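Local structure of orotidine 5'-phosphate decarboxylase (3V75) at residues A[169-178]-A[216-225]; A[244-255]-A[290-298]. The protein probably catalyses the decarboxylation of orotidine 5'-phosphate to UMP, the last step of de novo UMP biosynthesis. All blocks are in the same frame, centred on the assembly; numbering follows the deposited sequence. Where two conformers were deposited one is given.

Contact 1 (A[169-178]-A[216-225]); sequences AGLFVLALTS and SFGAVVGATL
Strands 170-176 and 217-221 run parallel at an angle of 35°, paired from L171 with F217 to L174 with V220, after which a beta bulge shifts the register so that L176 faces V221. At the bulge V220 O takes two amides, A175 N at 3.1 Å and L176 N at 3.0 Å; the second bond is nearly straight (174°), and both donors lie in the plane of the V220 carbonyl. These are the fifth and sixth strands of the eight-stranded TIM barrel. On one face of the sheet V220 CG2 sits between F172 CB (3.9 Å) and L174 CD2 (3.8 Å), while the edge of the F172 ring brings CD2 to the A219 carbonyl. The L174 side chain also lies near K119 and packs on Y151 of the second subunit. On the other face, under helices 158-167 and 196-207, L171 CG packs 4.0 Å from F217 CD1. A175 CB and A219 CB meet at 3.9 Å. Beyond the bulge L225 folds back over T177 and the end of strand 170-176: with CG anti to its carbonyl carbon (chi1 -75°), CD1 lies 3.7 Å from L176 CB and CD2 reaches T177 O at 3.6 Å.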
ATOM      1  N   ALA A 169      13.983  -2.653  13.613  1.00  8.05           N
ATOM      2  CA  ALA A 169      12.547  -2.517  13.357  1.00  7.60           C
ATOM      3  C   ALA A 169      11.947  -3.870  13.014  1.00  7.32           C
ATOM      4  O   ALA A 169      12.663  -4.883  12.899  1.00  7.88           O
ATOM      5  CB  ALA A 169      12.293  -1.526  12.222  1.00  8.54           C
ATOM      6  N   GLY A 170      10.625  -3.912  12.869  1.00  5.68           N
ATOM      7  CA  GLY A 170       9.935  -5.150  12.526  1.00  6.88           C
ATOM      8  C   GLY A 170       8.936  -4.941  11.395  1.00  6.19           C
ATOM      9  O   GLY A 170       8.757  -3.824  10.879  1.00  5.21           O
ATOM     10  N   LEU A 171       8.288  -6.032  11.009  1.00  6.10           N
ATOM     11  CA  LEU A 171       7.202  -5.981  10.033  1.00  5.00           C
ATOM     12  C   LEU A 171       6.002  -6.726  10.607  1.00  5.15           C
ATOM     13  O   LEU A 171       6.176  -7.631  11.437  1.00  6.98           O
ATOM     14  CB  LEU A 171       7.575  -6.674   8.710  1.00  5.99           C
ATOM     15  CG  LEU A 171       8.797  -6.107   7.963  1.00  5.84           C
ATOM     16  CD1 LEU A 171       9.078  -6.991   6.705  1.00  8.49           C
ATOM     17  CD2 LEU A 171       8.627  -4.659   7.559  1.00  7.74           C
ATOM     18  N   PHE A 172       4.803  -6.352  10.143  1.00  4.74           N
ATOM     19  CA  PHE A 172       3.612  -7.192  10.320  1.00  5.37           C
ATOM     20  C   PHE A 172       3.066  -7.487   8.950  1.00  5.18           C
ATOM     21  O   PHE A 172       2.609  -6.585   8.227  1.00  5.76           O
ATOM     22  CB  PHE A 172       2.563  -6.479  11.163  1.00  5.85           C
ATOM     23  CG  PHE A 172       2.938  -6.394  12.641  1.00  5.18           C
ATOM     24  CD1 PHE A 172       3.616  -5.278  13.141  1.00  6.52           C
ATOM     25  CD2 PHE A 172       2.641  -7.453  13.521  1.00  4.88           C
ATOM     26  CE1 PHE A 172       3.964  -5.211  14.487  1.00  6.48           C
ATOM     27  CE2 PHE A 172       2.989  -7.378  14.851  1.00  6.97           C
ATOM     28  CZ  PHE A 172       3.646  -6.263  15.338  1.00  7.05           C
ATOM     29  N   VAL A 173       3.134  -8.759   8.575  1.00  4.80           N
ATOM     30  CA  VAL A 173       2.666  -9.204   7.268  1.00  5.35           C
ATOM     31  C   VAL A 173       1.206  -9.571   7.363  1.00  3.96           C
ATOM     32  O   VAL A 173       0.834 -10.336   8.248  1.00  4.61           O
ATOM     33  CB  VAL A 173       3.500 -10.438   6.788  1.00  6.13           C
ATOM     34  CG1 VAL A 173       3.000 -10.920   5.417  1.00  6.74           C
ATOM     35  CG2 VAL A 173       5.006 -10.049   6.734  1.00  7.51           C
ATOM     36  N   LEU A 174       0.372  -9.059   6.456  1.00  5.19           N
ATOM     37  CA  LEU A 174      -1.039  -9.456   6.470  1.00  5.40           C
ATOM     38  C   LEU A 174      -1.148 -10.963   6.314  1.00  4.81           C
ATOM     39  O   LEU A 174      -0.568 -11.537   5.381  1.00  6.98           O
ATOM     40  CB  LEU A 174      -1.796  -8.811   5.321  1.00  3.28           C
ATOM     41  CG  LEU A 174      -1.758  -7.289   5.229  1.00  5.19           C
ATOM     42  CD1 LEU A 174      -2.540  -6.786   4.040  1.00  6.62           C
ATOM     43  CD2 LEU A 174      -2.295  -6.647   6.543  1.00  9.03           C
ATOM     44  N   ALA A 175      -1.874 -11.626   7.218  1.00  4.99           N
ATOM     45  CA  ALA A 175      -2.054 -13.070   7.104  1.00  4.67           C
ATOM     46  C   ALA A 175      -3.533 -13.451   7.054  1.00  5.37           C
ATOM     47  O   ALA A 175      -4.005 -14.031   6.088  1.00  5.45           O
ATOM     48  CB  ALA A 175      -1.331 -13.802   8.239  1.00  6.32           C
ATOM     49  N   LEU A 176      -4.268 -13.103   8.113  1.00  3.67           N
ATOM     50  CA  LEU A 176      -5.674 -13.500   8.276  1.00  4.98           C
ATOM     51  C   LEU A 176      -6.458 -12.277   8.753  1.00  6.65           C
ATOM     52  O   LEU A 176      -6.203 -11.756   9.845  1.00  6.59           O
ATOM     53  CB  LEU A 176      -5.758 -14.597   9.323  1.00  4.79           C
ATOM     54  CG  LEU A 176      -5.208 -15.939   8.832  1.00  5.32           C
ATOM     55  CD1 LEU A 176      -4.904 -16.868   9.985  1.00  7.76           C
ATOM     56  CD2 LEU A 176      -6.203 -16.591   7.830  1.00  7.21           C
ATOM     57  N   THR A 177      -7.420 -11.827   7.960  1.00  6.65           N
ATOM     58  CA  THR A 177      -8.214 -10.646   8.337  1.00  7.34           C
ATOM     59  C   THR A 177      -9.694 -10.982   8.430  1.00  6.78           C
ATOM     60  O   THR A 177     -10.169 -11.940   7.813  1.00  8.02           O
ATOM     61  CB  THR A 177      -7.956  -9.496   7.360  1.00  8.45           C
ATOM     62  OG1 THR A 177      -8.254  -9.911   6.005  1.00  7.03           O
ATOM     63  CG2 THR A 177      -6.485  -9.055   7.476  1.00 10.21           C
ATOM     64  N   SER A 178     -10.444 -10.194   9.223  1.00  9.01           N
ATOM     65  CA  SER A 178     -11.820 -10.569   9.515  1.00 12.06           C
ATOM     66  C   SER A 178     -12.854  -9.877   8.663  1.00  9.35           C
ATOM     67  O   SER A 178     -14.056 -10.079   8.861  1.00 11.97           O
ATOM     68  CB  SER A 178     -12.123 -10.334  10.996  1.00 13.29           C
ATOM     69  OG  SER A 178     -12.163  -8.943  11.214  1.00 18.08           O
ATOM     70  N   SER A 216      11.172 -10.468  15.346  1.00  7.88           N
ATOM     71  CA  SER A 216      10.715  -9.150  14.901  1.00  7.98           C
ATOM     72  C   SER A 216       9.703  -9.153  13.776  1.00  6.49           C
ATOM     73  O   SER A 216       9.219  -8.086  13.395  1.00  8.04           O
ATOM     74  CB  SER A 216      11.912  -8.284  14.466  1.00  8.94           C
ATOM     75  OG  SER A 216      12.798  -8.049  15.537  1.00  9.53           O
ATOM     76  N   PHE A 217       9.388 -10.344  13.246  1.00  5.38           N
ATOM     77  CA  PHE A 217       8.567 -10.444  12.041  1.00  4.91           C
ATOM     78  C   PHE A 217       7.237 -11.086  12.377  1.00  6.07           C
ATOM     79  O   PHE A 217       7.155 -12.271  12.676  1.00  7.37           O
ATOM     80  CB  PHE A 217       9.387 -11.115  10.914  1.00  6.67           C
ATOM     81  CG  PHE A 217      10.637 -10.328  10.624  1.00  6.22           C
ATOM     82  CD1 PHE A 217      10.556  -9.140   9.909  1.00  7.53           C
ATOM     83  CD2 PHE A 217      11.844 -10.667  11.207  1.00  7.69           C
ATOM     84  CE1 PHE A 217      11.700  -8.325   9.720  1.00  9.20           C
ATOM     85  CE2 PHE A 217      12.990  -9.864  11.008  1.00  8.97           C
ATOM     86  CZ  PHE A 217      12.898  -8.698  10.270  1.00  9.75           C
ATOM     87  N   GLY A 218       6.209 -10.245  12.377  1.00  5.33           N
ATOM     88  CA  GLY A 218       4.899 -10.669  12.874  1.00  6.07           C
ATOM     89  C   GLY A 218       3.881 -10.757  11.770  1.00  4.58           C
ATOM     90  O   GLY A 218       4.178 -10.503  10.589  1.00  4.98           O
ATOM     91  N   ALA A 219       2.663 -11.149  12.158  1.00  4.65           N
ATOM     92  CA  ALA A 219       1.536 -11.288  11.235  1.00  5.10           C
ATOM     93  C   ALA A 219       0.365 -10.437  11.729  1.00  3.90           C
ATOM     94  O   ALA A 219       0.197 -10.260  12.941  1.00  5.21           O
ATOM     95  CB  ALA A 219       1.072 -12.756  11.173  1.00  6.09           C
ATOM     96  N   VAL A 220      -0.464  -9.969  10.798  1.00  4.33           N
ATOM     97  CA  VAL A 220      -1.757  -9.396  11.150  1.00  4.61           C
ATOM     98  C   VAL A 220      -2.775 -10.553  11.146  1.00  4.44           C
ATOM     99  O   VAL A 220      -2.924 -11.259  10.136  1.00  4.64           O
ATOM    100  CB  VAL A 220      -2.187  -8.292  10.165  1.00  4.12           C
ATOM    101  CG1 VAL A 220      -3.560  -7.728  10.607  1.00  5.48           C
ATOM    102  CG2 VAL A 220      -1.094  -7.188  10.127  1.00  5.25           C
ATOM    103  N   VAL A 221      -3.435 -10.759  12.291  1.00  4.66           N
ATOM    104  CA  VAL A 221      -4.395 -11.857  12.488  1.00  4.07           C
ATOM    105  C   VAL A 221      -5.582 -11.269  13.236  1.00  5.16           C
ATOM    106  O   VAL A 221      -5.450 -10.860  14.406  1.00  6.12           O
ATOM    107  CB  VAL A 221      -3.785 -12.978  13.337  1.00  6.02           C
ATOM    108  CG1 VAL A 221      -4.770 -14.144  13.512  1.00  7.04           C
ATOM    109  CG2 VAL A 221      -2.512 -13.508  12.663  1.00  7.28           C
ATOM    110  N   GLY A 222      -6.721 -11.184  12.567  1.00  5.51           N
ATOM    111  CA  GLY A 222      -7.900 -10.550  13.143  1.00  6.84           C
ATOM    112  C   GLY A 222      -8.457 -11.302  14.345  1.00  8.61           C
ATOM    113  O   GLY A 222      -8.654 -12.532  14.280  1.00  8.46           O
ATOM    114  N   ALA A 223      -8.700 -10.558  15.441  1.00  6.83           N
ATOM    115  CA  ALA A 223      -9.140 -11.176  16.704  1.00  8.96           C
ATOM    116  C   ALA A 223     -10.565 -11.690  16.642  1.00  7.92           C
ATOM    117  O   ALA A 223     -10.980 -12.438  17.534  1.00  9.73           O
ATOM    118  CB  ALA A 223      -9.022 -10.179  17.877  1.00 10.63           C
ATOM    119  N   THR A 224     -11.346 -11.250  15.655  1.00  7.73           N
ATOM    120  CA  THR A 224     -12.747 -11.677  15.584  1.00  9.02           C
ATOM    121  C   THR A 224     -12.949 -12.880  14.656  1.00 10.10           C
ATOM    122  O   THR A 224     -14.085 -13.302  14.429  1.00 12.05           O
ATOM    123  CB  THR A 224     -13.692 -10.536  15.142  1.00 10.49           C
ATOM    124  OG1 THR A 224     -13.310 -10.070  13.839  1.00 12.83           O
ATOM    125  CG2 THR A 224     -13.626  -9.356  16.113  1.00 13.91           C
ATOM    126  N   LEU A 225     -11.877 -13.425  14.092  1.00  8.02           N
ATOM    127  CA  LEU A 225     -12.015 -14.629  13.272  1.00  8.37           C
ATOM    128  C   LEU A 225     -12.354 -15.866  14.105  1.00  9.45           C
ATOM    129  O   LEU A 225     -11.926 -15.967  15.261  1.00 10.14           O
ATOM    130  CB  LEU A 225     -10.710 -14.874  12.500  1.00  7.93           C
ATOM    131  CG  LEU A 225     -10.538 -13.919  11.326  1.00  7.53           C
ATOM    132  CD1 LEU A 225      -9.100 -13.986  10.808  1.00  9.47           C
ATOM    133  CD2 LEU A 225     -11.511 -14.296  10.221  1.00  9.78           C
TER
HETATM  134  O   HOH W   1      14.415  -5.987  14.623  1.00  9.52           O
HETATM  135  O   HOH W   2     -10.608  -8.715  13.711  1.00 15.85           O

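Contact 2 (A[244-255]-A[290-298]); sequences IGAQGAAPADLP and FAEEIRAAV
P251 packs against I294, E293 and F290 where the loop after strand 239-241 of the TIM barrel, together with the start of helix 254-258, meets the C-terminal helix 280-299. The P251 ring is the wedge of this contact. Its CB starts against the helix, 3.6 Å from I294 CG1 and at the same distance from E293 CB. One atom further, P251 CG keeps touching I294 CG1 but also comes 3.5 Å from E293 OE1, and, from a third direction, P251 CG lies 3.9 Å from F290 CD1. CD, the last atom before the ring closes on the backbone nitrogen, still approaches E293 OE1, though more loosely. I294 crosses the proline at about a right angle; its CG1 lies anti to the carbonyl carbon (chi1 -63°), which turns that branch onto P251, while CG2 goes toward L254 CD1. E293 runs out extended beyond CG, passing obliquely across the proline and bringing OE1 of its carboxylate beside CG at the rim of the P251 ring.

Deeper in, I244 CG2 approaches both I294 CD1 and the F290 ring. I244, I294 and F290 also touch residues of strand 265-269, and so this part of the interface continues into the barrel wall. Within the loop, D253 OD2 accepts a hydrogen bond from A250 N at 2.9 Å, just ahead of P251.

Further along the helix the A297 methyl meets both backbone and side chain. A297 CB sits 3.5 Å from P251 O, and it also meets the second proline at P255 CD. That ring reaches past the methyl to the helix backbone, with P255 CG 3.5 Å from A297 O.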
ATOM      1  N   ILE A 244     -10.063  -5.409  18.751  1.00  9.57           N
ATOM      2  CA  ILE A 244     -10.254  -5.625  20.181  1.00  9.95           C
ATOM      3  C   ILE A 244     -11.364  -4.687  20.666  1.00 12.62           C
ATOM      4  O   ILE A 244     -11.391  -3.499  20.326  1.00 13.03           O
ATOM      5  CB  ILE A 244      -8.971  -5.372  20.971  1.00  9.35           C
ATOM      6  CG1 ILE A 244      -7.783  -6.130  20.374  1.00 11.53           C
ATOM      7  CG2 ILE A 244      -9.184  -5.693  22.442  1.00 11.72           C
ATOM      8  CD1 ILE A 244      -7.969  -7.641  20.392  1.00 12.44           C
ATOM      9  N   GLY A 245     -12.291  -5.248  21.452  1.00 12.48           N
ATOM     10  CA  GLY A 245     -13.460  -4.528  21.936  1.00 14.85           C
ATOM     11  C   GLY A 245     -14.713  -4.999  21.193  1.00 18.42           C
ATOM     12  O   GLY A 245     -15.821  -4.845  21.691  1.00 25.12           O
ATOM     13  N   ALA A 246     -14.557  -5.527  19.968  1.00 15.37           N
ATOM     14  CA  ALA A 246     -15.686  -6.041  19.166  1.00 17.26           C
ATOM     15  C   ALA A 246     -16.251  -7.289  19.811  1.00 26.85           C
ATOM     16  O   ALA A 246     -15.592  -7.942  20.596  1.00 18.87           O
ATOM     17  CB  ALA A 246     -15.249  -6.367  17.749  1.00 16.18           C
ATOM     18  N   GLN A 247     -17.491  -7.614  19.463  1.00 21.19           N
ATOM     19  CA  GLN A 247     -18.120  -8.829  19.954  1.00 26.37           C
ATOM     20  C   GLN A 247     -17.198 -10.055  19.792  1.00 21.99           C
ATOM     21  O   GLN A 247     -16.701 -10.315  18.692  1.00 24.17           O
ATOM     22  CB  GLN A 247     -19.447  -9.001  19.181  1.00 27.42           C
ATOM     23  CG  GLN A 247     -20.175 -10.300  19.394  1.00 35.86           C
ATOM     24  CD  GLN A 247     -20.353 -10.577  20.867  1.00 42.33           C
ATOM     25  OE1 GLN A 247     -20.978  -9.770  21.592  1.00 49.17           O
ATOM     26  NE2 GLN A 247     -19.768 -11.715  21.352  1.00 45.65           N
ATOM     27  N   GLY A 248     -16.946 -10.791  20.886  1.00 22.22           N
ATOM     28  CA  GLY A 248     -16.118 -11.997  20.817  1.00 23.27           C
ATOM     29  C   GLY A 248     -14.629 -11.714  20.901  1.00 19.54           C
ATOM     30  O   GLY A 248     -13.807 -12.663  20.913  1.00 22.48           O
ATOM     31  N   ALA A 249     -14.269 -10.420  20.900  1.00 17.59           N
ATOM     32  CA  ALA A 249     -12.880  -9.989  21.012  1.00 18.07           C
ATOM     33  C   ALA A 249     -12.733  -8.954  22.121  1.00 12.74           C
ATOM     34  O   ALA A 249     -11.940  -7.996  22.038  1.00 15.10           O
ATOM     35  CB  ALA A 249     -12.339  -9.447  19.705  1.00 16.46           C
ATOM     36  N   ALA A 250     -13.477  -9.173  23.185  1.00 13.98           N
ATOM     37  CA  ALA A 250     -13.218  -8.463  24.402  1.00 14.13           C
ATOM     38  C   ALA A 250     -11.885  -9.009  24.968  1.00 13.38           C
ATOM     39  O   ALA A 250     -11.492 -10.137  24.656  1.00 12.89           O
ATOM     40  CB  ALA A 250     -14.375  -8.738  25.371  1.00 15.56           C
ATOM     41  N   PRO A 251     -11.215  -8.233  25.826  1.00 13.66           N
ATOM     42  CA  PRO A 251     -10.001  -8.722  26.473  1.00 12.46           C
ATOM     43  C   PRO A 251     -10.138 -10.128  27.046  1.00 12.70           C
ATOM     44  O   PRO A 251      -9.252 -10.976  26.833  1.00 13.39           O
ATOM     45  CB  PRO A 251      -9.792  -7.705  27.582  1.00 14.03           C
ATOM     46  CG  PRO A 251     -10.215  -6.430  26.902  1.00 13.54           C
ATOM     47  CD  PRO A 251     -11.469  -6.820  26.159  1.00 16.03           C
ATOM     48  N   ALA A 252     -11.242 -10.415  27.741  1.00 12.61           N
ATOM     49  CA  ALA A 252     -11.379 -11.722  28.377  1.00 11.89           C
ATOM     50  C   ALA A 252     -11.444 -12.880  27.377  1.00 14.14           C
ATOM     51  O   ALA A 252     -11.180 -14.025  27.737  1.00 14.71           O
ATOM     52  CB  ALA A 252     -12.610 -11.742  29.308  1.00 15.67           C
ATOM     53  N   ASP A 253     -11.823 -12.583  26.125  1.00 12.17           N
ATOM     54  CA  ASP A 253     -11.958 -13.605  25.076  1.00 13.40           C
ATOM     55  C   ASP A 253     -10.632 -13.955  24.425  1.00 10.50           C
ATOM     56  O   ASP A 253     -10.558 -14.964  23.725  1.00 12.91           O
ATOM     57  CB  ASP A 253     -12.838 -13.094  23.921  1.00 13.76           C
ATOM     58  CG  ASP A 253     -14.255 -12.716  24.364  1.00 22.02           C
ATOM     59  OD1 ASP A 253     -14.828 -13.410  25.232  1.00 18.99           O
ATOM     60  OD2 ASP A 253     -14.779 -11.686  23.850  1.00 18.79           O
ATOM     61  N   LEU A 254      -9.610 -13.107  24.599  1.00 10.78           N
ATOM     62  CA  LEU A 254      -8.382 -13.292  23.794  1.00  8.97           C
ATOM     63  C   LEU A 254      -7.648 -14.621  24.019  1.00 10.45           C
ATOM     64  O   LEU A 254      -7.188 -15.240  23.058  1.00 11.44           O
ATOM     65  CB  LEU A 254      -7.411 -12.106  23.926  1.00 11.23           C
ATOM     66  CG  LEU A 254      -8.055 -10.771  23.556  1.00 11.52           C
ATOM     67  CD1 LEU A 254      -7.056  -9.641  23.697  1.00 11.49           C
ATOM     68  CD2 LEU A 254      -8.685 -10.829  22.122  1.00 13.62           C
ATOM     69  N   PRO A 255      -7.512 -15.062  25.282  1.00  9.90           N
ATOM     70  CA  PRO A 255      -6.867 -16.365  25.453  1.00 12.21           C
ATOM     71  C   PRO A 255      -7.581 -17.497  24.720  1.00 12.83           C
ATOM     72  O   PRO A 255      -6.922 -18.368  24.141  1.00 14.69           O
ATOM     73  CB  PRO A 255      -6.863 -16.556  26.985  1.00 11.70           C
ATOM     74  CG  PRO A 255      -6.763 -15.155  27.486  1.00 14.24           C
ATOM     75  CD  PRO A 255      -7.630 -14.335  26.564  1.00 15.21           C
ATOM     76  N   PHE A 290      -8.307  -1.190  29.310  1.00  7.51           N
ATOM     77  CA  PHE A 290      -8.052  -2.246  28.330  1.00  7.70           C
ATOM     78  C   PHE A 290      -6.764  -2.990  28.636  1.00  9.39           C
ATOM     79  O   PHE A 290      -6.755  -4.226  28.631  1.00  9.48           O
ATOM     80  CB  PHE A 290      -8.007  -1.717  26.895  1.00  8.35           C
ATOM     81  CG  PHE A 290      -9.357  -1.602  26.254  1.00  7.52           C
ATOM     82  CD1 PHE A 290      -9.958  -2.720  25.702  1.00  8.90           C
ATOM     83  CD2 PHE A 290     -10.041  -0.397  26.228  1.00  8.17           C
ATOM     84  CE1 PHE A 290     -11.210  -2.643  25.095  1.00 10.56           C
ATOM     85  CE2 PHE A 290     -11.296  -0.313  25.644  1.00 11.24           C
ATOM     86  CZ  PHE A 290     -11.877  -1.435  25.070  1.00 11.61           C
ATOM     87  N   ALA A 291      -5.680  -2.256  28.885  1.00  8.88           N
ATOM     88  CA  ALA A 291      -4.403  -2.924  29.108  1.00 10.12           C
ATOM     89  C   ALA A 291      -4.495  -3.830  30.323  1.00 11.01           C
ATOM     90  O   ALA A 291      -3.961  -4.967  30.330  1.00 11.76           O
ATOM     91  CB  ALA A 291      -3.294  -1.916  29.287  1.00 12.61           C
ATOM     92  N   GLU A 292      -5.153  -3.351  31.383  1.00 10.89           N
ATOM     93  CA  GLU A 292      -5.245  -4.175  32.589  1.00 12.25           C
ATOM     94  C   GLU A 292      -6.109  -5.401  32.389  1.00 13.01           C
ATOM     95  O   GLU A 292      -5.789  -6.491  32.895  1.00 12.68           O
ATOM     96  CB  GLU A 292      -5.777  -3.362  33.765  1.00 13.47           C
ATOM     97  CG  GLU A 292      -5.972  -4.199  35.003  1.00 22.56           C
ATOM     98  CD  GLU A 292      -4.691  -5.021  35.401  1.00 34.77           C
ATOM     99  OE1 GLU A 292      -4.819  -6.164  35.935  1.00 43.52           O
ATOM    100  OE2 GLU A 292      -3.539  -4.544  35.170  1.00 35.09           O
ATOM    101  N   GLU A 293      -7.226  -5.241  31.679  1.00 10.40           N
ATOM    102  CA  GLU A 293      -8.087  -6.394  31.450  1.00 10.09           C
ATOM    103  C   GLU A 293      -7.410  -7.452  30.594  1.00 12.23           C
ATOM    104  O   GLU A 293      -7.587  -8.662  30.820  1.00 11.70           O
ATOM    105  CB  GLU A 293      -9.370  -5.977  30.759  1.00 10.45           C
ATOM    106  CG  GLU A 293     -10.274  -5.192  31.678  1.00 13.60           C
ATOM    107  CD  GLU A 293     -11.535  -4.696  30.936  1.00 20.94           C
ATOM    108  OE1 GLU A 293     -11.641  -4.765  29.682  1.00 24.71           O
ATOM    109  OE2 GLU A 293     -12.410  -4.153  31.642  1.00 25.81           O
ATOM    110  N   ILE A 294      -6.661  -7.005  29.589  1.00  9.54           N
ATOM    111  CA  ILE A 294      -5.935  -7.949  28.748  1.00  9.88           C
ATOM    112  C   ILE A 294      -4.828  -8.625  29.573  1.00 11.97           C
ATOM    113  O   ILE A 294      -4.698  -9.848  29.543  1.00 11.96           O
ATOM    114  CB  ILE A 294      -5.347  -7.259  27.522  1.00  8.75           C
ATOM    115  CG1 ILE A 294      -6.484  -6.697  26.657  1.00  8.82           C
ATOM    116  CG2 ILE A 294      -4.475  -8.259  26.727  1.00 11.14           C
ATOM    117  CD1 ILE A 294      -6.021  -5.725  25.572  1.00 11.38           C
ATOM    118  N   ARG A 295      -4.061  -7.837  30.338  1.00  9.92           N
ATOM    119  CA  ARG A 295      -3.023  -8.389  31.208  0.51 14.13           C
ATOM    120  C   ARG A 295      -3.598  -9.476  32.100  1.00 14.05           C
ATOM    121  O   ARG A 295      -3.033 -10.567  32.228  1.00 13.76           O
ATOM    122  CB  ARG A 295      -2.375  -7.274  32.070  0.51 14.72           C
ATOM    123  CG  ARG A 295      -1.090  -7.681  32.815  0.51 17.95           C
ATOM    124  CD  ARG A 295      -0.987  -6.999  34.190  0.51 20.24           C
ATOM    125  NE  ARG A 295      -2.159  -7.376  34.986  0.51 17.17           N
ATOM    126  CZ  ARG A 295      -2.282  -8.499  35.715  0.51 18.65           C
ATOM    127  NH1 ARG A 295      -1.265  -9.367  35.839  0.51 20.22           N
ATOM    128  NH2 ARG A 295      -3.420  -8.718  36.339  0.51 19.83           N
ATOM    129  N   ALA A 296      -4.737  -9.186  32.728  1.00 11.51           N
ATOM    130  CA  ALA A 296      -5.366 -10.135  33.648  1.00 14.56           C
ATOM    131  C   ALA A 296      -5.851 -11.387  32.913  1.00 19.50           C
ATOM    132  O   ALA A 296      -5.719 -12.522  33.414  1.00 19.09           O
ATOM    133  CB  ALA A 296      -6.508  -9.484  34.345  1.00 14.46           C
ATOM    134  N   ALA A 297      -6.418 -11.217  31.722  1.00 14.40           N
ATOM    135  CA  ALA A 297      -6.913 -12.390  30.995  1.00 15.04           C
ATOM    136  C   ALA A 297      -5.757 -13.324  30.631  1.00 19.99           C
ATOM    137  O   ALA A 297      -5.861 -14.551  30.771  1.00 20.35           O
ATOM    138  CB  ALA A 297      -7.672 -11.972  29.735  1.00 15.00           C
ATOM    139  N   VAL A 298      -4.683 -12.731  30.121  1.00 16.60           N
ATOM    140  CA  VAL A 298      -3.508 -13.485  29.691  1.00 19.31           C
ATOM    141  C   VAL A 298      -2.851 -14.161  30.894  1.00 22.00           C
ATOM    142  O   VAL A 298      -2.376 -15.298  30.784  1.00 25.84           O
ATOM    143  CB  VAL A 298      -2.512 -12.579  28.931  1.00 17.39           C
ATOM    144  CG1 VAL A 298      -1.138 -13.299  28.739  1.00 21.32           C
ATOM    145  CG2 VAL A 298      -3.102 -12.121  27.622  1.00 16.07           C
TER

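Contacts 1 and 2 follow each other along the chain, and their centres lie about 17 Å apart. They meet directly through the turn after strand 217-221: A223 CB packs on I244 CD1 at 3.7 Å, and T224 CG2 lies 3.8 Å from A249 CB, so segment 244-255 is held between that turn on one side and helix 280-299 on the other. Contact 1 is the nearer to the predicted active site, the side chain of L174 being about 4 Å from that of K119, the predicted proton donor. Contact 2 is further out, about 17 Å from the centre of the chain against 8 Å for contact 1, and lies away from that residue.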